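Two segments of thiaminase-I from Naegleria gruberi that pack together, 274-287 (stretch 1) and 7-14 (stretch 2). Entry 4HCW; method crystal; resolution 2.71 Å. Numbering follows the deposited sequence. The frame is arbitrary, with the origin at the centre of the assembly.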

# COMPACT_ATOMS: atom_id res chain seq x y z
N GLU A 274 -20.31 -23.57 -0.97
CA GLU A 274 -20.59 -23.35 0.44
C GLU A 274 -19.44 -22.60 1.10
O GLU A 274 -19.66 -21.65 1.86
CB GLU A 274 -20.85 -24.68 1.14
N LYS A 275 -18.22 -23.02 0.81
CA LYS A 275 -17.02 -22.33 1.29
C LYS A 275 -17.01 -20.90 0.77
O LYS A 275 -16.55 -19.98 1.45
CB LYS A 275 -15.75 -23.04 0.82
CG LYS A 275 -15.21 -24.06 1.81
CD LYS A 275 -13.79 -24.45 1.45
CE LYS A 275 -13.17 -25.35 2.49
NZ LYS A 275 -11.73 -25.59 2.21
N GLN A 276 -17.52 -20.73 -0.44
CA GLN A 276 -17.65 -19.43 -1.07
C GLN A 276 -18.48 -18.46 -0.21
O GLN A 276 -18.19 -17.27 -0.16
CB GLN A 276 -18.26 -19.59 -2.47
CG GLN A 276 -19.28 -18.54 -2.86
CD GLN A 276 -18.67 -17.38 -3.64
OE1 GLN A 276 -17.54 -17.47 -4.12
NE2 GLN A 276 -19.43 -16.30 -3.76
N LYS A 277 -19.47 -18.99 0.50
CA LYS A 277 -20.30 -18.17 1.40
C LYS A 277 -19.63 -17.90 2.75
O LYS A 277 -19.79 -16.83 3.32
CB LYS A 277 -21.67 -18.81 1.62
N VAL A 278 -18.90 -18.89 3.26
CA VAL A 278 -18.22 -18.74 4.54
C VAL A 278 -17.09 -17.72 4.44
O VAL A 278 -16.86 -16.93 5.36
CB VAL A 278 -17.66 -20.09 5.04
CG1 VAL A 278 -16.96 -19.92 6.38
CG2 VAL A 278 -18.77 -21.12 5.14
N ALA A 279 -16.39 -17.74 3.31
CA ALA A 279 -15.28 -16.83 3.06
C ALA A 279 -15.74 -15.37 3.11
O ALA A 279 -15.06 -14.52 3.69
CB ALA A 279 -14.62 -17.14 1.72
N VAL A 280 -16.89 -15.09 2.50
CA VAL A 280 -17.45 -13.74 2.50
C VAL A 280 -17.76 -13.24 3.91
O VAL A 280 -17.61 -12.05 4.20
CB VAL A 280 -18.73 -13.65 1.63
CG1 VAL A 280 -19.27 -12.23 1.59
CG2 VAL A 280 -18.45 -14.13 0.21
N GLU A 281 -18.17 -14.15 4.79
CA GLU A 281 -18.43 -13.80 6.18
C GLU A 281 -17.13 -13.41 6.89
O GLU A 281 -17.09 -12.41 7.61
CB GLU A 281 -19.12 -14.94 6.93
N VAL A 282 -16.09 -14.22 6.69
CA VAL A 282 -14.79 -13.94 7.29
C VAL A 282 -14.26 -12.60 6.80
O VAL A 282 -13.74 -11.80 7.58
CB VAL A 282 -13.77 -15.05 6.97
CG1 VAL A 282 -12.40 -14.69 7.53
CG2 VAL A 282 -14.23 -16.39 7.52
N ILE A 283 -14.41 -12.37 5.50
CA ILE A 283 -13.98 -11.13 4.88
C ILE A 283 -14.80 -9.93 5.36
O ILE A 283 -14.25 -8.87 5.65
CB ILE A 283 -14.05 -11.24 3.35
CG1 ILE A 283 -12.97 -12.20 2.85
CG2 ILE A 283 -13.90 -9.87 2.69
CD1 ILE A 283 -13.13 -12.60 1.40
N LYS A 284 -16.11 -10.12 5.47
CA LYS A 284 -17.00 -9.07 5.94
C LYS A 284 -16.63 -8.65 7.36
O LYS A 284 -16.78 -7.49 7.73
CB LYS A 284 -18.46 -9.52 5.88
N ASN A 285 -16.15 -9.61 8.14
CA ASN A 285 -15.67 -9.33 9.48
C ASN A 285 -14.38 -8.51 9.44
O ASN A 285 -14.26 -7.50 10.13
CB ASN A 285 -15.45 -10.62 10.26
CG ASN A 285 -15.08 -10.37 11.71
OD1 ASN A 285 -15.63 -9.48 12.36
ND2 ASN A 285 -14.13 -11.14 12.22
N LEU A 286 -13.43 -8.95 8.63
CA LEU A 286 -12.14 -8.28 8.51
C LEU A 286 -12.25 -6.82 8.08
O LEU A 286 -11.37 -6.01 8.39
CB LEU A 286 -11.23 -9.03 7.53
CG LEU A 286 -10.43 -10.21 8.06
CD1 LEU A 286 -9.73 -10.94 6.92
CD2 LEU A 286 -9.41 -9.73 9.08
N LEU A 287 -13.32 -6.49 7.37
CA LEU A 287 -13.46 -5.16 6.78
C LEU A 287 -14.45 -4.26 7.52
O LEU A 287 -14.40 -3.04 7.36
CB LEU A 287 -13.85 -5.28 5.31
CG LEU A 287 -12.94 -6.15 4.44
CD1 LEU A 287 -13.41 -6.13 2.99
CD2 LEU A 287 -11.50 -5.69 4.55
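Stretch 2, residues 7-14: KTLTVGLF

Stretch 2 is extended: T8 to L13 form a β-strand, with phi between -84° and -124° and psi between 102° and 158°. It lies across the helix that occupies most of stretch 1 and continues beyond L287. The N-to-C directions of the two elements differ by 47° (signed crossing angle -47°), so they run broadly the same way, and their axes come no closer than 9.9 Å. The register agrees with this: the CA atoms of K275 and L9 are 7.5 Å apart, whereas those of L286 and L13, further along both elements, are 9.9 Å apart.

L9 covers the most surface, 90 Å² of the residue. Its CA-to-CB bond points toward the helix, and with chi1 at -175° (t) and chi2 at 70° (p) its CD2 meets three helical residues: V282 through CG2 at 3.8 Å, A279 through CA at 3.9 Å, and V278 through CG1 at 4.1 Å. The spacing of V278, A279 and V282 is that of neighbours on one face of a helix, which explains how a single methyl can reach all three.

K275, with 56 Å² covered, adds the polar element. Its last three chi angles are all t, so the chain is extended from CA to NZ, and NZ donates a weak hydrogen bond to the backbone O of T8 at 3.1 Å. On the way, its CD passes 4.4 Å from CD1 of L9.

Further along, L286 has 36 Å² covered and touches L13, CD1 to CD2, at 3.7 Å. The CA-to-CB bond of L13 points sideways, but the end of its side chain comes nearer, closing the wider backbone gap. Between these ends, V282 CG1 lies 4.1 Å from V11 CG2. L9 and V11 point toward the helix while T8 and T10 point away, the alternation expected of a strand.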

# COMPACT_ATOMS: atom_id res chain seq x y z
N LYS A 7 -14.01 -29.69 7.61
CA LYS A 7 -14.45 -28.48 6.94
C LYS A 7 -13.78 -27.25 7.54
O LYS A 7 -14.33 -26.59 8.42
N THR A 8 -12.58 -26.94 7.05
CA THR A 8 -11.81 -25.80 7.54
C THR A 8 -11.56 -24.79 6.43
O THR A 8 -11.59 -25.13 5.25
CB THR A 8 -10.46 -26.25 8.13
OG1 THR A 8 -9.61 -26.72 7.08
CG2 THR A 8 -10.65 -27.35 9.16
N LEU A 9 -11.29 -23.55 6.82
CA LEU A 9 -11.04 -22.48 5.86
C LEU A 9 -9.69 -21.81 6.11
O LEU A 9 -9.46 -21.25 7.18
CB LEU A 9 -12.15 -21.43 5.91
CG LEU A 9 -12.10 -20.30 4.88
CD1 LEU A 9 -12.41 -20.83 3.49
CD2 LEU A 9 -13.05 -19.18 5.26
N THR A 10 -8.80 -21.87 5.13
CA THR A 10 -7.49 -21.25 5.24
C THR A 10 -7.51 -19.80 4.77
O THR A 10 -7.93 -19.51 3.65
CB THR A 10 -6.42 -22.03 4.44
OG1 THR A 10 -6.83 -22.15 3.08
CG2 THR A 10 -6.21 -23.42 5.03
N VAL A 11 -7.07 -18.90 5.64
CA VAL A 11 -7.04 -17.48 5.32
C VAL A 11 -5.62 -16.93 5.33
O VAL A 11 -4.91 -17.04 6.33
CB VAL A 11 -7.90 -16.66 6.30
CG1 VAL A 11 -7.86 -15.18 5.94
CG2 VAL A 11 -9.33 -17.17 6.31
N GLY A 12 -5.21 -16.33 4.21
CA GLY A 12 -3.89 -15.74 4.10
C GLY A 12 -3.93 -14.24 4.32
O GLY A 12 -4.31 -13.48 3.43
N LEU A 13 -3.51 -13.80 5.51
CA LEU A 13 -3.55 -12.39 5.87
C LEU A 13 -2.33 -11.63 5.38
O LEU A 13 -1.23 -12.18 5.28
CB LEU A 13 -3.69 -12.23 7.38
CG LEU A 13 -4.98 -12.76 8.01
CD1 LEU A 13 -4.98 -12.52 9.51
CD2 LEU A 13 -6.20 -12.12 7.36
N PHE A 14 -2.52 -10.34 5.09
CA PHE A 14 -1.43 -9.45 4.72
C PHE A 14 -0.53 -9.23 5.93
O PHE A 14 -0.95 -8.62 6.91
CB PHE A 14 -1.98 -8.13 4.21
CG PHE A 14 -0.94 -7.19 3.67
CD1 PHE A 14 -0.41 -7.39 2.40
CD2 PHE A 14 -0.51 -6.11 4.41
CE1 PHE A 14 0.55 -6.53 1.90
CE2 PHE A 14 0.45 -5.25 3.91
CZ PHE A 14 0.98 -5.46 2.66